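Local coordinates for cortical-lytic enzyme (Clostridium perfringens, PDB 5JIP), which hydrolyses spore-cortex peptidoglycan during germination as a muramidase of glycoside hydrolase family 25, at the interface of chains A and B. Sequence-based numbering; all coordinates share one arbitrary frame. Chains: chain A/B, Cortical-lytic enzyme.

Contact 1: the interface of chains A and B. Residues chain A 260, 275-276, 305; chain B 260, 276, 305.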
# COMPACT_ATOMS: atom_id res chain seq x y z
N ASN A 260 2.36 -2.41 -4.11
CA ASN A 260 2.19 -1.88 -2.78
C ASN A 260 2.62 -2.81 -1.66
O ASN A 260 2.79 -2.32 -0.54
CB ASN A 260 0.73 -1.48 -2.56
CG ASN A 260 0.63 -0.18 -1.81
OD1 ASN A 260 1.63 0.51 -1.65
ND2 ASN A 260 -0.57 0.15 -1.34
N PRO A 275 6.09 -4.26 2.79
CA PRO A 275 5.87 -3.13 1.89
C PRO A 275 6.50 -3.38 0.52
O PRO A 275 7.18 -4.38 0.28
CB PRO A 275 6.55 -1.96 2.62
CG PRO A 275 7.72 -2.66 3.35
CD PRO A 275 7.15 -3.98 3.78
N ARG A 276 6.34 -2.40 -0.37
CA ARG A 276 6.59 -2.60 -1.80
C ARG A 276 8.06 -2.89 -2.12
O ARG A 276 8.34 -3.58 -3.11
CB ARG A 276 6.12 -1.39 -2.58
CG ARG A 276 6.88 -0.14 -2.25
CD ARG A 276 6.31 1.09 -2.93
NE ARG A 276 4.98 1.47 -2.47
CZ ARG A 276 4.34 2.57 -2.88
NH1 ARG A 276 3.11 2.84 -2.43
NH2 ARG A 276 4.93 3.39 -3.75
N ILE A 305 -1.68 -0.89 -5.29
CA ILE A 305 -2.20 0.24 -4.51
C ILE A 305 -3.70 0.19 -4.36
O ILE A 305 -4.23 0.59 -3.32
CB ILE A 305 -1.73 1.56 -5.15
CG1 ILE A 305 -0.21 1.66 -4.96
CG2 ILE A 305 -2.42 2.76 -4.50
CD1 ILE A 305 0.42 2.84 -5.72
N ASN B 260 -1.90 3.08 3.75
CA ASN B 260 -1.79 2.19 2.62
C ASN B 260 -2.79 1.05 2.62
O ASN B 260 -2.97 0.46 1.57
CB ASN B 260 -0.38 1.60 2.56
CG ASN B 260 0.15 1.55 1.15
OD1 ASN B 260 -0.45 2.12 0.23
ND2 ASN B 260 1.26 0.84 0.96
N ARG B 276 -6.32 1.68 0.74
CA ARG B 276 -6.34 2.81 1.67
C ARG B 276 -7.69 3.50 1.77
O ARG B 276 -7.99 4.08 2.83
CB ARG B 276 -5.25 3.82 1.28
CG ARG B 276 -5.50 4.47 -0.07
CD ARG B 276 -4.37 5.41 -0.47
NE ARG B 276 -3.13 4.71 -0.72
CZ ARG B 276 -2.05 5.25 -1.28
NH1 ARG B 276 -0.95 4.52 -1.45
NH2 ARG B 276 -2.07 6.53 -1.68
N ILE B 305 2.62 3.09 4.06
CA ILE B 305 3.32 2.81 2.81
C ILE B 305 4.65 2.12 3.06
O ILE B 305 5.08 1.27 2.27
CB ILE B 305 3.48 4.14 2.02
CG1 ILE B 305 2.12 4.54 1.42
CG2 ILE B 305 4.56 4.05 0.96
CD1 ILE B 305 2.08 5.93 0.80
O HOH W 1 -3.76 1.69 -0.87
O HOH W 2 4.34 -0.13 0.00
O HOH W 3 -2.70 -1.20 -1.20
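The amide oxygen OD1 of A:Asn260 is gripped by two donors arriving from opposite faces of its plane: the amide nitrogen of B:Asn260 from the partner chain and the guanidinium NH1 of A:Arg276 from its own. The first bond, B:Asn260 ND2 to A:Asn260 OD1, measures 2.7 Å, and its donor stands 49° out of the carbonyl plane, not on a lone pair. Its twin, A:Asn260 ND2 to B:Asn260 OD1, is 2.5 Å, short enough that its exact length should carry little weight. The two amides thus meet tip to tip, each donating to the other, with their planes turned 82° apart instead of lying flat as a coplanar amide pair would.

The intrachain bond A:Arg276 NH1 to A:Asn260 OD1 (2.9 Å) is repeated in chain B and would help to hold each amide, from the face opposite the partner's nitrogen. A bend at chi3 (67°) turns the A:Arg276 guanidinium so that CG2 of B:Ile305 lies against one face, toward its rim, 3.9 Å from NH1. A water also bridges the chains: its oxygen lies 2.8 Å from the backbone B:Ile305 O and also meets the backbone A:Asn260 O and the guanidinium A:Arg276 NE. These reciprocal contacts pin the two copies together about the two-fold axis, in a dimer whose biological relevance the structure alone does not show.

Contact 2: the interface of chains A and B. Residues chain A 143, 263, 273, 301, 303, 309; chain B 263, 270, 273, 303.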
# COMPACT_ATOMS: atom_id res chain seq x y z
N ARG A 143 -12.80 -11.43 -5.10
CA ARG A 143 -11.59 -10.80 -4.58
C ARG A 143 -10.94 -9.86 -5.60
O ARG A 143 -9.76 -9.57 -5.50
CB ARG A 143 -10.57 -11.84 -4.08
CG ARG A 143 -9.67 -11.31 -2.96
CD ARG A 143 -8.50 -12.23 -2.68
NE ARG A 143 -7.71 -11.79 -1.55
CZ ARG A 143 -6.45 -12.16 -1.32
NH1 ARG A 143 -5.83 -12.97 -2.14
NH2 ARG A 143 -5.82 -11.71 -0.26
N ASN A 263 1.84 -10.28 0.94
CA ASN A 263 1.45 -11.12 2.07
C ASN A 263 2.12 -12.48 1.92
O ASN A 263 2.11 -13.08 0.84
CB ASN A 263 -0.06 -11.32 2.13
CG ASN A 263 -0.80 -10.04 2.47
OD1 ASN A 263 -0.35 -9.22 3.28
ND2 ASN A 263 -1.93 -9.83 1.80
N THR A 273 2.74 -9.03 6.46
CA THR A 273 2.59 -8.13 5.32
C THR A 273 3.86 -7.30 5.18
O THR A 273 4.36 -6.75 6.16
CB THR A 273 1.38 -7.22 5.50
OG1 THR A 273 0.21 -8.03 5.66
CG2 THR A 273 1.20 -6.30 4.31
N GLU A 301 1.79 -13.62 -2.08
CA GLU A 301 1.07 -12.84 -3.08
C GLU A 301 1.55 -11.39 -3.03
O GLU A 301 1.80 -10.84 -1.95
CB GLU A 301 -0.45 -12.91 -2.85
CG GLU A 301 -0.91 -12.27 -1.52
CD GLU A 301 -2.34 -12.61 -1.15
OE1 GLU A 301 -2.97 -13.45 -1.84
OE2 GLU A 301 -2.83 -12.03 -0.13
N PHE A 303 0.41 -7.42 -3.87
CA PHE A 303 -0.82 -6.64 -4.05
C PHE A 303 -0.44 -5.22 -4.43
O PHE A 303 0.67 -4.76 -4.17
CB PHE A 303 -1.75 -6.66 -2.81
CG PHE A 303 -1.13 -6.18 -1.51
CD1 PHE A 303 -1.12 -4.82 -1.18
CD2 PHE A 303 -0.61 -7.09 -0.60
CE1 PHE A 303 -0.56 -4.39 0.03
CE2 PHE A 303 -0.08 -6.67 0.60
CZ PHE A 303 -0.04 -5.32 0.92
N PHE A 309 -4.65 -8.49 -6.00
CA PHE A 309 -3.61 -9.45 -5.65
C PHE A 309 -3.16 -10.27 -6.86
O PHE A 309 -3.90 -10.44 -7.83
CB PHE A 309 -4.11 -10.41 -4.59
CG PHE A 309 -4.69 -9.71 -3.42
CD1 PHE A 309 -6.01 -9.32 -3.42
CD2 PHE A 309 -3.91 -9.40 -2.33
CE1 PHE A 309 -6.56 -8.65 -2.33
CE2 PHE A 309 -4.45 -8.71 -1.26
CZ PHE A 309 -5.77 -8.33 -1.27
N ASN B 263 -5.50 -4.80 7.22
CA ASN B 263 -5.72 -6.23 7.31
C ASN B 263 -6.83 -6.51 8.32
O ASN B 263 -6.85 -5.93 9.40
CB ASN B 263 -4.47 -6.98 7.74
CG ASN B 263 -3.37 -6.94 6.69
OD1 ASN B 263 -3.62 -7.08 5.48
ND2 ASN B 263 -2.15 -6.73 7.15
N TYR B 270 -6.39 -14.54 9.27
CA TYR B 270 -6.43 -13.55 8.20
C TYR B 270 -7.69 -13.68 7.36
O TYR B 270 -8.05 -14.77 6.92
CB TYR B 270 -5.19 -13.71 7.33
CG TYR B 270 -5.17 -12.85 6.11
CD1 TYR B 270 -4.85 -11.51 6.18
CD2 TYR B 270 -5.45 -13.39 4.86
CE1 TYR B 270 -4.79 -10.73 5.04
CE2 TYR B 270 -5.43 -12.63 3.72
CZ TYR B 270 -5.08 -11.29 3.80
OH TYR B 270 -5.06 -10.57 2.63
N THR B 273 -6.99 -8.19 2.95
CA THR B 273 -6.27 -6.93 2.87
C THR B 273 -7.08 -5.97 2.00
O THR B 273 -7.53 -6.35 0.91
CB THR B 273 -4.88 -7.10 2.26
OG1 THR B 273 -4.11 -8.06 2.98
CG2 THR B 273 -4.11 -5.77 2.18
N PHE B 303 -2.13 -0.21 7.98
CA PHE B 303 -0.69 -0.15 7.74
C PHE B 303 -0.39 0.97 6.75
O PHE B 303 -1.27 1.43 6.02
CB PHE B 303 -0.10 -1.49 7.27
CG PHE B 303 -0.74 -2.07 6.05
CD1 PHE B 303 -0.26 -1.78 4.79
CD2 PHE B 303 -1.77 -3.00 6.18
CE1 PHE B 303 -0.83 -2.37 3.67
CE2 PHE B 303 -2.33 -3.56 5.08
CZ PHE B 303 -1.86 -3.26 3.82
O HOH W 4 -8.34 -9.88 0.58
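A:Asn263 and B:Thr273 run antiparallel alongside one another, with the amide nitrogen ND2 of the asparagine meeting the threonine hydroxyl OG1 at 3.0 Å. The acceptor is tilted out of the amide plane, and the angle at hydrogen is 145°, so this bond is bent. In the twin pair, B:Asn263 and A:Thr273 meet end to end, and B:Asn263 ND2 donates to A:Thr273 OG1 at 3.1 Å. Each threonine hydroxyl in turn donates to OD1 of the asparagine in its own chain, as in the 2.7 Å bond from A:Thr273 OG1 to A:Asn263 OD1, linking the two crossings into one polar network. This patch of the two-fold interface between two copies of the muramidase is built largely on strands 259-266, 269-275 and 296-304; whether the pairing is biological, the structure alone does not show.

A:Glu301 OE2 accepts from A:Asn263 ND2 in the amide plane, through its anti lone pair, and probably helps to hold the amide. The same carboxylate is held end-on by A:Arg143, NH1 to OE1 and NH2 to OE2, both oxygens being met on their syn sides but tilted out of the carboxylate plane. The salt bridge would be expected to limit rotation of the carboxylate.

B:Tyr270 stands nearly perpendicular to A:Arg143, its ring 79° from the guanidinium plane. Its phenol OH is hydrogen-bonded within chain B to B:Thr273 OG1 at 2.7 Å. Across the interface the OH lies at the guanidinium edge, 3.2 Å from A:Arg143 NH2, a polar contact that is at most a doubtful hydrogen bond. The ring of A:Phe309 lies over one face of the guanidinium, while the CZ edge of the ring meets B:Thr273 O.

The rings of A:Phe303 and B:Phe303 approach head-on, their CZ atoms 4.0 Å apart. With chi1 at 57°, CG of A:Phe303 sits between the backbone N and carbonyl carbon, and one ring face receives the B:Thr273 methyl, CG2 standing 4.2 Å above its centre.

The C-alpha centres of contact 1 and contact 2 lie about 10 Å apart, so they are neighbouring patches of one two-fold interface. Strand 259-266 serves both, with A:Asn260 in the first and A:Asn263 in the second. Strand 269-275 likewise supplies A:Pro275 to contact 1 and A:Thr273 to contact 2, while strand 296-304 carries A:Phe303 and runs out next to A:Ile305. Both contacts draw largely on the same strands and the loops next to them. A:Arg143, just after helix 124-142, adds a small contribution from the family 25 region of chain A to contact 2.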